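Local coordinates for protein putative mannose-6-phosphate isomerase YvyI (PDB 1QWR) that probably interconverts D-mannose 6-phosphate and D-fructose 6-phosphate as a zinc-dependent type 1 phosphomannose isomerase built from cupin-type domains, at residues Q6-L11 against F297-Q302; K49-V54 against T63-W68; G280-E285 against F306-T311. One frame throughout, in Å; residues are numbered along the deposited sequence. Where two conformers were deposited one is given.

Interaction 1: Q6-L11 against F297-Q302; sequences QSPIFL and FILPAQ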
ATOM      1  N   GLN A   6      25.225   0.083   0.806  1.00 36.58           N
ATOM      2  CA  GLN A   6      25.225  -1.080   1.675  1.00 35.52           C
ATOM      3  C   GLN A   6      24.699  -0.845   3.081  1.00 33.50           C
ATOM      4  O   GLN A   6      25.237  -1.397   4.046  1.00 35.58           O
ATOM      5  CB  GLN A   6      26.652  -1.626   1.767  1.00 36.77           C
ATOM      6  CG  GLN A   6      27.243  -2.024   0.433  1.00 41.92           C
ATOM      7  CD  GLN A   6      28.661  -2.562   0.558  1.00 45.04           C
ATOM      8  OE1 GLN A   6      29.223  -3.092  -0.404  1.00 47.72           O
ATOM      9  NE2 GLN A   6      29.246  -2.423   1.744  1.00 45.59           N
ATOM     10  N   SER A   7      23.667  -0.022   3.218  1.00 30.13           N
ATOM     11  CA  SER A   7      23.103   0.224   4.536  1.00 26.28           C
ATOM     12  C   SER A   7      21.630   0.575   4.370  1.00 22.85           C
ATOM     13  O   SER A   7      21.215   1.111   3.320  1.00 21.02           O
ATOM     14  CB  SER A   7      23.859   1.345   5.251  1.00 28.70           C
ATOM     15  OG  SER A   7      23.756   2.549   4.532  1.00 32.84           O
ATOM     16  N   PRO A   8      20.820   0.273   5.395  1.00 20.68           N
ATOM     17  CA  PRO A   8      19.377   0.546   5.360  1.00 17.70           C
ATOM     18  C   PRO A   8      19.080   2.011   5.088  1.00 19.27           C
ATOM     19  O   PRO A   8      19.793   2.894   5.586  1.00 18.96           O
ATOM     20  CB  PRO A   8      18.907   0.102   6.748  1.00 17.52           C
ATOM     21  CG  PRO A   8      19.877  -1.004   7.088  1.00 19.63           C
ATOM     22  CD  PRO A   8      21.197  -0.423   6.639  1.00 19.13           C
ATOM     23  N   ILE A   9      18.030   2.278   4.309  1.00 15.29           N
ATOM     24  CA  ILE A   9      17.662   3.664   3.997  1.00 15.65           C
ATOM     25  C   ILE A   9      16.290   3.909   4.608  1.00 17.59           C
ATOM     26  O   ILE A   9      15.293   3.417   4.086  1.00 15.16           O
ATOM     27  CB  ILE A   9      17.604   3.876   2.462  1.00 13.60           C
ATOM     28  CG1 ILE A   9      18.965   3.549   1.850  1.00 17.19           C
ATOM     29  CG2 ILE A   9      17.155   5.317   2.124  1.00 14.23           C
ATOM     30  CD1 ILE A   9      18.907   3.352   0.339  1.00 19.50           C
ATOM     31  N   PHE A  10      16.235   4.657   5.706  1.00 18.37           N
ATOM     32  CA  PHE A  10      14.961   4.917   6.366  1.00 18.34           C
ATOM     33  C   PHE A  10      14.268   6.096   5.717  1.00 18.64           C
ATOM     34  O   PHE A  10      14.923   7.022   5.224  1.00 18.30           O
ATOM     35  CB  PHE A  10      15.174   5.177   7.863  1.00 17.77           C
ATOM     36  CG  PHE A  10      15.500   3.934   8.646  1.00 17.05           C
ATOM     37  CD1 PHE A  10      14.502   3.243   9.334  1.00 18.11           C
ATOM     38  CD2 PHE A  10      16.795   3.426   8.652  1.00 20.59           C
ATOM     39  CE1 PHE A  10      14.793   2.045  10.011  1.00 20.21           C
ATOM     40  CE2 PHE A  10      17.103   2.228   9.328  1.00 20.10           C
ATOM     41  CZ  PHE A  10      16.095   1.540  10.005  1.00 21.42           C
ATOM     42  N   LEU A  11      12.940   6.048   5.716  1.00 15.94           N
ATOM     43  CA  LEU A  11      12.121   7.077   5.099  1.00 16.57           C
ATOM     44  C   LEU A  11      11.228   7.790   6.095  1.00 16.48           C
ATOM     45  O   LEU A  11      10.628   7.173   6.962  1.00 17.78           O
ATOM     46  CB  LEU A  11      11.250   6.456   3.993  1.00 15.18           C
ATOM     47  CG  LEU A  11      12.178   5.800   2.963  1.00 19.55           C
ATOM     48  CD1 LEU A  11      11.413   4.958   1.988  1.00 22.19           C
ATOM     49  CD2 LEU A  11      12.960   6.919   2.259  1.00 17.05           C
ATOM     50  N   PHE A 297      11.603   1.446   5.625  1.00 13.45           N
ATOM     51  CA  PHE A 297      12.940   1.553   5.061  1.00 14.44           C
ATOM     52  C   PHE A 297      13.144   0.654   3.872  1.00 14.18           C
ATOM     53  O   PHE A 297      12.370  -0.291   3.625  1.00 14.92           O
ATOM     54  CB  PHE A 297      13.999   1.236   6.131  1.00 13.56           C
ATOM     55  CG  PHE A 297      13.873  -0.144   6.738  1.00 12.34           C
ATOM     56  CD1 PHE A 297      14.627  -1.224   6.250  1.00 14.72           C
ATOM     57  CD2 PHE A 297      13.024  -0.355   7.808  1.00 13.03           C
ATOM     58  CE1 PHE A 297      14.526  -2.505   6.842  1.00 14.85           C
ATOM     59  CE2 PHE A 297      12.908  -1.625   8.410  1.00 16.24           C
ATOM     60  CZ  PHE A 297      13.663  -2.709   7.931  1.00 16.00           C
ATOM     61  N   ILE A 298      14.196   0.968   3.128  1.00 15.03           N
ATOM     62  CA  ILE A 298      14.568   0.194   1.966  1.00 14.74           C
ATOM     63  C   ILE A 298      15.919  -0.443   2.225  1.00 16.70           C
ATOM     64  O   ILE A 298      16.833   0.212   2.742  1.00 16.52           O
ATOM     65  CB  ILE A 298      14.655   1.110   0.717  1.00 13.56           C
ATOM     66  CG1 ILE A 298      13.243   1.478   0.265  1.00 14.69           C
ATOM     67  CG2 ILE A 298      15.441   0.412  -0.403  1.00 15.29           C
ATOM     68  CD1 ILE A 298      13.222   2.511  -0.850  1.00 16.59           C
ATOM     69  N   LEU A 299      16.023  -1.746   1.938  1.00 15.78           N
ATOM     70  CA  LEU A 299      17.294  -2.430   2.044  1.00 14.28           C
ATOM     71  C   LEU A 299      17.766  -2.436   0.580  1.00 13.96           C
ATOM     72  O   LEU A 299      17.123  -3.041  -0.304  1.00 14.32           O
ATOM     73  CB  LEU A 299      17.129  -3.884   2.560  1.00 13.83           C
ATOM     74  CG  LEU A 299      16.569  -3.987   3.989  1.00 17.08           C
ATOM     75  CD1 LEU A 299      16.362  -5.461   4.411  1.00 16.21           C
ATOM     76  CD2 LEU A 299      17.530  -3.287   4.947  1.00 17.32           C
ATOM     77  N   PRO A 300      18.890  -1.762   0.306  1.00 15.83           N
ATOM     78  CA  PRO A 300      19.500  -1.634  -1.022  1.00 15.81           C
ATOM     79  C   PRO A 300      20.003  -2.924  -1.649  1.00 17.27           C
ATOM     80  O   PRO A 300      20.123  -3.952  -0.976  1.00 16.43           O
ATOM     81  CB  PRO A 300      20.624  -0.621  -0.784  1.00 16.24           C
ATOM     82  CG  PRO A 300      21.056  -0.931   0.588  1.00 17.52           C
ATOM     83  CD  PRO A 300      19.738  -1.123   1.331  1.00 14.81           C
ATOM     84  N   ALA A 301      20.281  -2.850  -2.952  1.00 18.10           N
ATOM     85  CA  ALA A 301      20.786  -3.983  -3.726  1.00 17.56           C
ATOM     86  C   ALA A 301      21.974  -4.672  -3.072  1.00 19.00           C
ATOM     87  O   ALA A 301      21.999  -5.902  -2.968  1.00 18.85           O
ATOM     88  CB  ALA A 301      21.179  -3.520  -5.131  1.00 18.26           C
ATOM     89  N   GLN A 302      22.954  -3.881  -2.639  1.00 20.33           N
ATOM     90  CA  GLN A 302      24.163  -4.434  -2.019  1.00 21.62           C
ATOM     91  C   GLN A 302      24.117  -4.599  -0.499  1.00 21.87           C
ATOM     92  O   GLN A 302      25.154  -4.704   0.155  1.00 20.70           O
ATOM     93  CB  GLN A 302      25.379  -3.585  -2.414  1.00 22.90           C
ATOM     94  CG  GLN A 302      25.558  -3.436  -3.933  1.00 29.03           C
ATOM     95  CD  GLN A 302      25.372  -4.741  -4.704  1.00 31.41           C
ATOM     96  OE1 GLN A 302      25.857  -5.808  -4.294  1.00 33.03           O
ATOM     97  NE2 GLN A 302      24.682  -4.660  -5.847  1.00 33.31           N
TER
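An antiparallel beta ladder joins the N-terminal strand to a strand of the C-terminal cupin domain: strand 9-11 runs against strand 297-299 with 160° between their N-to-C directions and their axes 4.6 Å apart. Two backbone hydrogen bonds close the ladder, both between Ile9 and Ile298, which form its hydrogen-bonded pair. Ile9 N reaches Ile298 O at 2.9 Å and lies in that carbonyl's plane. The return bond, from Ile298 N to Ile9 O, is 2.8 Å long, but its donor stands above the plane of the Ile9 carbonyl.

The aromatic contact belongs to the next, non-hydrogen-bonded pair, Phe10 and Phe297. Their side chains lie side by side and point the same way, with the ring planes inclined by 37°, so the pair is oblique. A CH-pi contact accompanies it: Phe297 CB sits over one face of the Phe10 ring, 4.0 Å from the centroid. Phe297 holds its CG in the crowded position between backbone N and carbonyl carbon (chi1 59°), and Leu291 of strand 287-292 touches both phenylalanines.

Apolar packing continues on both faces of the ladder. On the face of Ile9 and Ile298, Leu11 CD1 meets Ile298 CD1 obliquely at 4.2 Å, while on that of the phenylalanines the tip of Leu299 crosses Pro8, CD2 to CG. Beyond the strands, at the surface, the extended Gln6 crosses the bent side chain of Gln302 obliquely, Gln6 CG lying 3.4 Å from Gln302 O. Nearer the ladder, the Pro300 ring is set against the Ser7 carbonyl, with Pro300 CD 3.3 Å from Ser7 O.

Interaction 2: K49-V54 against T63-W68; sequences KGPSTV and TLIELW
Val54 lays its CG2 branch on Leu67 CD1 at 3.8 Å, the two side chains crossing at about a right angle. This is one apolar end of a strand-to-helix junction in the type I phosphomannose isomerase catalytic region, where the short, weakly bonded strand 53-54 meets the N-terminus of helix 64-70. Ile9 of strand 9-17 touches both Val54 and Leu67, so the junction packs on the neighbouring strand. The other apolar end is Pro51, whose ring atom CB meets the tip of Ile65, CD1, at 3.9 Å. Ile65 keeps CG1 anti to the carbonyl carbon (chi1 -62°) and its chain extended, which carries CD1 toward the proline.

Between these ends the backbones come together, with Thr53 CA and Thr63 CA 4.2 Å apart. One hydrogen bond spans the gap: Leu64 N, in the first turn of the helix, donates to Ser52 O at 3.0 Å. The donor lies in the carbonyl plane, although the angle at the hydrogen is only 143°. The same oxygen receives a CA-H...O contact from Thr63, so two hydrogens converge on it. The hydroxyl of Ser52 turns elsewhere, to Ser45 N.

Thr63 is the N-cap of the helix. Its OG1, placed between the backbone N and the carbonyl carbon (chi1 66°), accepts a nearly straight bond from Glu66 N at 3.1 Å.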
ATOM      1  N   LYS A  49       3.266  13.897  -5.677  1.00 18.91           N
ATOM      2  CA  LYS A  49       2.352  14.564  -4.741  1.00 20.82           C
ATOM      3  C   LYS A  49       2.703  14.407  -3.256  1.00 21.38           C
ATOM      4  O   LYS A  49       2.080  15.022  -2.393  1.00 22.00           O
ATOM      5  CB  LYS A  49       0.924  14.076  -4.979  1.00 21.85           C
ATOM      6  CG  LYS A  49       0.325  14.539  -6.306  1.00 24.47           C
ATOM      7  CD  LYS A  49      -1.127  14.085  -6.402  1.00 28.75           C
ATOM      8  CE  LYS A  49      -1.770  14.471  -7.742  1.00 32.89           C
ATOM      9  NZ  LYS A  49      -3.157  13.917  -7.890  1.00 35.49           N
ATOM     10  N   GLY A  50       3.697  13.582  -2.947  1.00 19.06           N
ATOM     11  CA  GLY A  50       4.085  13.421  -1.562  1.00 18.55           C
ATOM     12  C   GLY A  50       5.224  12.432  -1.437  1.00 17.84           C
ATOM     13  O   GLY A  50       5.019  11.352  -0.901  1.00 18.11           O
ATOM     14  N   PRO A  51       6.435  12.766  -1.927  1.00 19.99           N
ATOM     15  CA  PRO A  51       7.549  11.812  -1.823  1.00 17.53           C
ATOM     16  C   PRO A  51       8.196  11.727  -0.441  1.00 20.41           C
ATOM     17  O   PRO A  51       8.264  12.726   0.304  1.00 17.01           O
ATOM     18  CB  PRO A  51       8.524  12.297  -2.892  1.00 18.10           C
ATOM     19  CG  PRO A  51       8.349  13.823  -2.818  1.00 19.50           C
ATOM     20  CD  PRO A  51       6.830  13.987  -2.670  1.00 19.43           C
ATOM     21  N   SER A  52       8.652  10.523  -0.097  1.00 17.07           N
ATOM     22  CA  SER A  52       9.332  10.289   1.164  1.00 17.46           C
ATOM     23  C   SER A  52      10.699  10.940   1.096  1.00 17.83           C
ATOM     24  O   SER A  52      11.285  11.044   0.036  1.00 17.09           O
ATOM     25  CB  SER A  52       9.551   8.790   1.394  1.00 18.25           C
ATOM     26  OG  SER A  52       8.337   8.064   1.330  1.00 19.08           O
ATOM     27  N   THR A  53      11.221  11.354   2.241  1.00 18.68           N
ATOM     28  CA  THR A  53      12.556  11.932   2.275  1.00 20.11           C
ATOM     29  C   THR A  53      13.404  10.978   3.102  1.00 17.45           C
ATOM     30  O   THR A  53      12.909  10.382   4.052  1.00 19.48           O
ATOM     31  CB  THR A  53      12.555  13.325   2.944  1.00 23.44           C
ATOM     32  OG1 THR A  53      11.889  13.247   4.209  1.00 27.81           O
ATOM     33  CG2 THR A  53      11.836  14.330   2.077  1.00 19.94           C
ATOM     34  N   VAL A  54      14.669  10.804   2.715  1.00 17.30           N
ATOM     35  CA  VAL A  54      15.583   9.926   3.437  1.00 16.20           C
ATOM     36  C   VAL A  54      15.827  10.481   4.831  1.00 20.75           C
ATOM     37  O   VAL A  54      16.178  11.660   5.011  1.00 20.13           O
ATOM     38  CB  VAL A  54      16.905   9.795   2.694  1.00 17.82           C
ATOM     39  CG1 VAL A  54      17.863   8.921   3.483  1.00 16.18           C
ATOM     40  CG2 VAL A  54      16.649   9.221   1.313  1.00 17.08           C
ATOM     41  N   THR A  63      14.939  13.124  -1.615  1.00 21.16           N
ATOM     42  CA  THR A  63      13.640  12.460  -1.750  1.00 19.11           C
ATOM     43  C   THR A  63      13.884  11.121  -2.425  1.00 17.03           C
ATOM     44  O   THR A  63      14.933  10.910  -3.029  1.00 16.59           O
ATOM     45  CB  THR A  63      12.651  13.209  -2.654  1.00 19.30           C
ATOM     46  OG1 THR A  63      13.155  13.213  -4.001  1.00 19.54           O
ATOM     47  CG2 THR A  63      12.431  14.633  -2.167  1.00 20.48           C
ATOM     48  N   LEU A  64      12.905  10.222  -2.347  1.00 18.55           N
ATOM     49  CA  LEU A  64      13.073   8.923  -2.976  1.00 17.98           C
ATOM     50  C   LEU A  64      13.166   9.111  -4.474  1.00 16.88           C
ATOM     51  O   LEU A  64      13.789   8.312  -5.148  1.00 15.19           O
ATOM     52  CB  LEU A  64      11.909   7.991  -2.622  1.00 17.09           C
ATOM     53  CG  LEU A  64      12.083   6.518  -2.988  1.00 15.35           C
ATOM     54  CD1 LEU A  64      13.406   5.970  -2.414  1.00 17.31           C
ATOM     55  CD2 LEU A  64      10.898   5.720  -2.416  1.00 15.43           C
ATOM     56  N   ILE A  65      12.571  10.187  -5.007  1.00 16.97           N
ATOM     57  CA  ILE A  65      12.670  10.425  -6.448  1.00 16.93           C
ATOM     58  C   ILE A  65      14.134  10.724  -6.823  1.00 16.76           C
ATOM     59  O   ILE A  65      14.648  10.201  -7.817  1.00 15.06           O
ATOM     60  CB  ILE A  65      11.775  11.618  -6.894  1.00 18.88           C
ATOM     61  CG1 ILE A  65      10.300  11.284  -6.593  1.00 19.77           C
ATOM     62  CG2 ILE A  65      12.004  11.916  -8.387  1.00 16.69           C
ATOM     63  CD1 ILE A  65       9.324  12.442  -6.746  1.00 22.65           C
ATOM     64  N   GLU A  66      14.790  11.583  -6.048  0.50 16.74           N
ATOM     65  CA  GLU A  66      16.187  11.919  -6.325  0.50 18.40           C
ATOM     66  C   GLU A  66      17.066  10.657  -6.219  0.51 18.47           C
ATOM     67  O   GLU A  66      18.022  10.487  -6.973  0.51 18.07           O
ATOM     68  CB  GLU A  66      16.679  13.016  -5.366  0.51 19.90           C
ATOM     69  CG  GLU A  66      18.146  13.394  -5.566  0.56 23.64           C
ATOM     70  CD  GLU A  66      18.525  14.715  -4.916  0.43 24.31           C
ATOM     71  OE1 GLU A  66      19.728  15.058  -4.922  0.48 26.34           O
ATOM     72  OE2 GLU A  66      17.622  15.415  -4.410  0.60 26.02           O
ATOM     73  N   LEU A  67      16.743   9.772  -5.285  1.00 18.89           N
ATOM     74  CA  LEU A  67      17.500   8.523  -5.160  1.00 18.98           C
ATOM     75  C   LEU A  67      17.292   7.676  -6.406  1.00 17.54           C
ATOM     76  O   LEU A  67      18.229   7.134  -6.990  1.00 16.76           O
ATOM     77  CB  LEU A  67      17.043   7.740  -3.929  1.00 23.74           C
ATOM     78  CG  LEU A  67      17.731   8.051  -2.609  1.00 26.52           C
ATOM     79  CD1 LEU A  67      17.428   6.917  -1.630  1.00 28.89           C
ATOM     80  CD2 LEU A  67      19.243   8.150  -2.816  1.00 29.09           C
ATOM     81  N   TRP A  68      16.047   7.560  -6.850  1.00 15.91           N
ATOM     82  CA  TRP A  68      15.803   6.758  -8.046  1.00 17.24           C
ATOM     83  C   TRP A  68      16.512   7.324  -9.287  1.00 17.32           C
ATOM     84  O   TRP A  68      17.114   6.590 -10.073  1.00 16.40           O
ATOM     85  CB  TRP A  68      14.299   6.672  -8.332  1.00 13.87           C
ATOM     86  CG  TRP A  68      13.977   5.854  -9.513  1.00 14.84           C
ATOM     87  CD1 TRP A  68      13.669   6.286 -10.787  1.00 13.97           C
ATOM     88  CD2 TRP A  68      13.831   4.442  -9.522  1.00 15.73           C
ATOM     89  NE1 TRP A  68      13.331   5.214 -11.577  1.00 16.44           N
ATOM     90  CE2 TRP A  68      13.420   4.069 -10.823  1.00 15.66           C
ATOM     91  CE3 TRP A  68      14.000   3.452  -8.551  1.00 17.55           C
ATOM     92  CZ2 TRP A  68      13.176   2.738 -11.172  1.00 18.64           C
ATOM     93  CZ3 TRP A  68      13.752   2.123  -8.902  1.00 19.05           C
ATOM     94  CH2 TRP A  68      13.345   1.787 -10.199  1.00 16.59           C
TER

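Interaction 3: G280-E285 against F306-T311; sequences GLLKYE and FTIKGT
Four short backbone hydrogen bonds link strand 280-284 to strand 306-309 in an antiparallel ladder of the C-terminal cupin domain. Leu281 pairs with Lys309 and Lys283 with Thr307, each N-H answered by the partner's carbonyl. All four donors lie in the acceptor's carbonyl plane, and Lys309 N also falls on a lone pair of Leu281 O. Two acceptors take a further CA-H...O contact: Ile308 CA is 3.2 Å from Leu281 O, and Leu282 CA approaches Thr307 O.

On the other residues' outer face the two lysine chains cross obliquely and bring like charges together, Lys283 NZ lying 3.4 Å from Lys309 NZ with no bond between them. Both chains bend at chi3, and both groups donate to one water, at 3.1 Å from Lys283 NZ and a short 2.5 Å from Lys309 NZ. The shared oxygen probably eases their repulsion. Thr307 OG1 has a weak hydrogen bond to Glu261.

The opposite face is apolar and buried. Leu282 turns its CG anti to the backbone N (chi1 -172°), bringing it 3.9 Å from Phe306 CD1 and close to Ile308 CG1. An alanine here would lose the branch that meets both residues and would probably loosen the packing beside the phenylalanine ring.

These are the central strands of a four-stranded antiparallel sheet: the backbones of Gly280 and Leu282 bond to Leu291 and Cys289 of strand 287-292, those of Phe306 and Ile308 to Met264 and Ala262 of strand 261-264.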
ATOM      1  N   GLY A 280      12.895  -4.338  17.297  1.00 19.22           N
ATOM      2  CA  GLY A 280      13.995  -5.265  17.161  1.00 19.11           C
ATOM      3  C   GLY A 280      15.277  -4.556  16.789  1.00 19.01           C
ATOM      4  O   GLY A 280      15.306  -3.332  16.593  1.00 21.76           O
ATOM      5  N   LEU A 281      16.332  -5.339  16.664  1.00 19.47           N
ATOM      6  CA  LEU A 281      17.638  -4.802  16.349  1.00 20.88           C
ATOM      7  C   LEU A 281      18.166  -5.445  15.061  1.00 20.39           C
ATOM      8  O   LEU A 281      18.290  -6.670  14.953  1.00 20.30           O
ATOM      9  CB  LEU A 281      18.587  -5.063  17.536  1.00 24.40           C
ATOM     10  CG  LEU A 281      19.911  -4.282  17.534  1.00 26.60           C
ATOM     11  CD1 LEU A 281      19.618  -2.798  17.590  1.00 27.72           C
ATOM     12  CD2 LEU A 281      20.788  -4.690  18.718  1.00 27.38           C
ATOM     13  N   LEU A 282      18.459  -4.603  14.070  1.00 20.49           N
ATOM     14  CA  LEU A 282      18.999  -5.101  12.811  1.00 19.06           C
ATOM     15  C   LEU A 282      20.522  -4.959  12.902  1.00 21.04           C
ATOM     16  O   LEU A 282      21.049  -3.873  13.186  1.00 22.60           O
ATOM     17  CB  LEU A 282      18.450  -4.276  11.635  1.00 18.34           C
ATOM     18  CG  LEU A 282      18.779  -4.796  10.232  1.00 20.71           C
ATOM     19  CD1 LEU A 282      17.783  -4.211   9.238  1.00 24.26           C
ATOM     20  CD2 LEU A 282      20.187  -4.403   9.856  1.00 20.51           C
ATOM     21  N   LYS A 283      21.228  -6.061  12.674  1.00 20.74           N
ATOM     22  CA  LYS A 283      22.684  -6.037  12.741  1.00 22.18           C
ATOM     23  C   LYS A 283      23.287  -6.543  11.445  1.00 22.95           C
ATOM     24  O   LYS A 283      22.801  -7.507  10.858  1.00 22.21           O
ATOM     25  CB  LYS A 283      23.167  -6.897  13.909  1.00 24.02           C
ATOM     26  CG  LYS A 283      22.500  -6.513  15.216  1.00 26.94           C
ATOM     27  CD  LYS A 283      23.387  -6.790  16.415  1.00 33.95           C
ATOM     28  CE  LYS A 283      23.518  -8.268  16.692  1.00 36.06           C
ATOM     29  NZ  LYS A 283      24.303  -8.478  17.945  1.00 40.90           N
ATOM     30  N   TYR A 284      24.333  -5.872  10.985  1.00 23.08           N
ATOM     31  CA  TYR A 284      25.023  -6.285   9.763  1.00 26.62           C
ATOM     32  C   TYR A 284      26.452  -5.769   9.855  1.00 27.87           C
ATOM     33  O   TYR A 284      26.694  -4.620  10.262  1.00 25.76           O
ATOM     34  CB  TYR A 284      24.321  -5.729   8.521  1.00 26.62           C
ATOM     35  CG  TYR A 284      24.355  -4.238   8.398  1.00 26.27           C
ATOM     36  CD1 TYR A 284      25.275  -3.607   7.558  1.00 29.22           C
ATOM     37  CD2 TYR A 284      23.463  -3.451   9.111  1.00 28.20           C
ATOM     38  CE1 TYR A 284      25.293  -2.212   7.432  1.00 30.55           C
ATOM     39  CE2 TYR A 284      23.474  -2.068   9.003  1.00 29.59           C
ATOM     40  CZ  TYR A 284      24.393  -1.451   8.162  1.00 30.38           C
ATOM     41  OH  TYR A 284      24.423  -0.072   8.095  1.00 33.15           O
ATOM     42  N   GLU A 285      27.392  -6.631   9.478  1.00 32.12           N
ATOM     43  CA  GLU A 285      28.806  -6.306   9.570  1.00 36.39           C
ATOM     44  C   GLU A 285      29.021  -5.804  11.001  1.00 36.94           C
ATOM     45  O   GLU A 285      28.545  -6.442  11.938  1.00 38.52           O
ATOM     46  CB  GLU A 285      29.183  -5.263   8.508  1.00 38.70           C
ATOM     47  CG  GLU A 285      28.818  -5.744   7.102  1.00 41.66           C
ATOM     48  CD  GLU A 285      29.593  -5.055   6.000  1.00 43.94           C
ATOM     49  OE1 GLU A 285      29.662  -3.804   5.999  1.00 44.86           O
ATOM     50  OE2 GLU A 285      30.124  -5.774   5.126  1.00 44.60           O
ATOM     51  N   PHE A 306      22.361  -9.925   6.974  1.00 21.33           N
ATOM     52  CA  PHE A 306      22.088  -9.316   8.268  1.00 23.38           C
ATOM     53  C   PHE A 306      21.217 -10.194   9.159  1.00 22.11           C
ATOM     54  O   PHE A 306      20.745 -11.245   8.738  1.00 21.01           O
ATOM     55  CB  PHE A 306      21.376  -7.974   8.040  1.00 22.59           C
ATOM     56  CG  PHE A 306      20.048  -8.092   7.322  1.00 23.86           C
ATOM     57  CD1 PHE A 306      18.845  -8.043   8.029  1.00 25.45           C
ATOM     58  CD2 PHE A 306      20.007  -8.241   5.936  1.00 23.97           C
ATOM     59  CE1 PHE A 306      17.608  -8.141   7.357  1.00 23.78           C
ATOM     60  CE2 PHE A 306      18.787  -8.338   5.252  1.00 23.26           C
ATOM     61  CZ  PHE A 306      17.591  -8.289   5.964  1.00 24.45           C
ATOM     62  N   THR A 307      21.041  -9.762  10.404  1.00 21.38           N
ATOM     63  CA  THR A 307      20.176 -10.468  11.342  1.00 20.80           C
ATOM     64  C   THR A 307      19.240  -9.426  11.958  1.00 22.10           C
ATOM     65  O   THR A 307      19.551  -8.232  11.976  1.00 19.60           O
ATOM     66  CB  THR A 307      20.963 -11.144  12.518  1.00 22.33           C
ATOM     67  OG1 THR A 307      21.585 -10.137  13.319  1.00 25.82           O
ATOM     68  CG2 THR A 307      22.049 -12.099  11.994  1.00 20.22           C
ATOM     69  N   ILE A 308      18.082  -9.883  12.425  1.00 21.20           N
ATOM     70  CA  ILE A 308      17.128  -9.043  13.112  1.00 20.77           C
ATOM     71  C   ILE A 308      16.826  -9.808  14.392  1.00 22.68           C
ATOM     72  O   ILE A 308      16.392 -10.952  14.353  1.00 24.17           O
ATOM     73  CB  ILE A 308      15.819  -8.837  12.329  1.00 19.39           C
ATOM     74  CG1 ILE A 308      16.076  -7.902  11.137  1.00 20.14           C
ATOM     75  CG2 ILE A 308      14.772  -8.197  13.239  1.00 20.34           C
ATOM     76  CD1 ILE A 308      14.890  -7.736  10.208  1.00 19.55           C
ATOM     77  N   LYS A 309      17.073  -9.168  15.524  1.00 22.82           N
ATOM     78  CA  LYS A 309      16.841  -9.808  16.810  1.00 24.16           C
ATOM     79  C   LYS A 309      15.730  -9.097  17.569  1.00 22.63           C
ATOM     80  O   LYS A 309      15.810  -7.881  17.783  1.00 24.16           O
ATOM     81  CB  LYS A 309      18.128  -9.753  17.623  1.00 27.52           C
ATOM     82  CG  LYS A 309      18.046 -10.424  18.984  1.00 33.30           C
ATOM     83  CD  LYS A 309      19.245  -9.995  19.824  1.00 37.52           C
ATOM     84  CE  LYS A 309      20.553 -10.177  19.061  1.00 41.80           C
ATOM     85  NZ  LYS A 309      21.722  -9.619  19.804  1.00 45.29           N
ATOM     86  N   GLY A 310      14.706  -9.853  17.972  1.00 21.51           N
ATOM     87  CA  GLY A 310      13.597  -9.282  18.722  1.00 20.12           C
ATOM     88  C   GLY A 310      12.269  -9.939  18.386  1.00 21.16           C
ATOM     89  O   GLY A 310      12.238 -11.028  17.823  1.00 22.85           O
ATOM     90  N   THR A 311      11.181  -9.274  18.769  1.00 20.26           N
ATOM     91  CA  THR A 311       9.828  -9.736  18.495  1.00 20.04           C
ATOM     92  C   THR A 311       9.208  -8.604  17.698  1.00 18.16           C
ATOM     93  O   THR A 311       8.829  -7.569  18.252  1.00 18.80           O
ATOM     94  CB  THR A 311       9.020  -9.953  19.799  1.00 21.68           C
ATOM     95  OG1 THR A 311       9.541 -11.095  20.482  1.00 25.81           O
ATOM     96  CG2 THR A 311       7.546 -10.197  19.493  1.00 23.39           C
TER
HETATM   97  O   HOH W   1      22.791  -7.459  20.435  1.00 41.40           O

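Interaction 1 lies between the other two, its centre 14 Å from each, and touches both; interactions 2 and 3 are 26 Å apart between centres. Strands 9-17 and 53-54 are neighbours, which ties interaction 1 to interaction 2, and Ile298 CD1 packs on Leu64 CD1 at 3.8 Å. Toward interaction 3, Leu299 CD1 meets Phe306 CZ at 3.5 Å, and strand 306-309 follows 296-299 in the chain. In sequence, interaction 2 falls wholly between the halves of interaction 1, whereas the segments of 1 and 3 alternate. Interaction 1 thus joins the N-terminal catalytic region to the C-terminal cupin domain, and all three lie away from the zinc site.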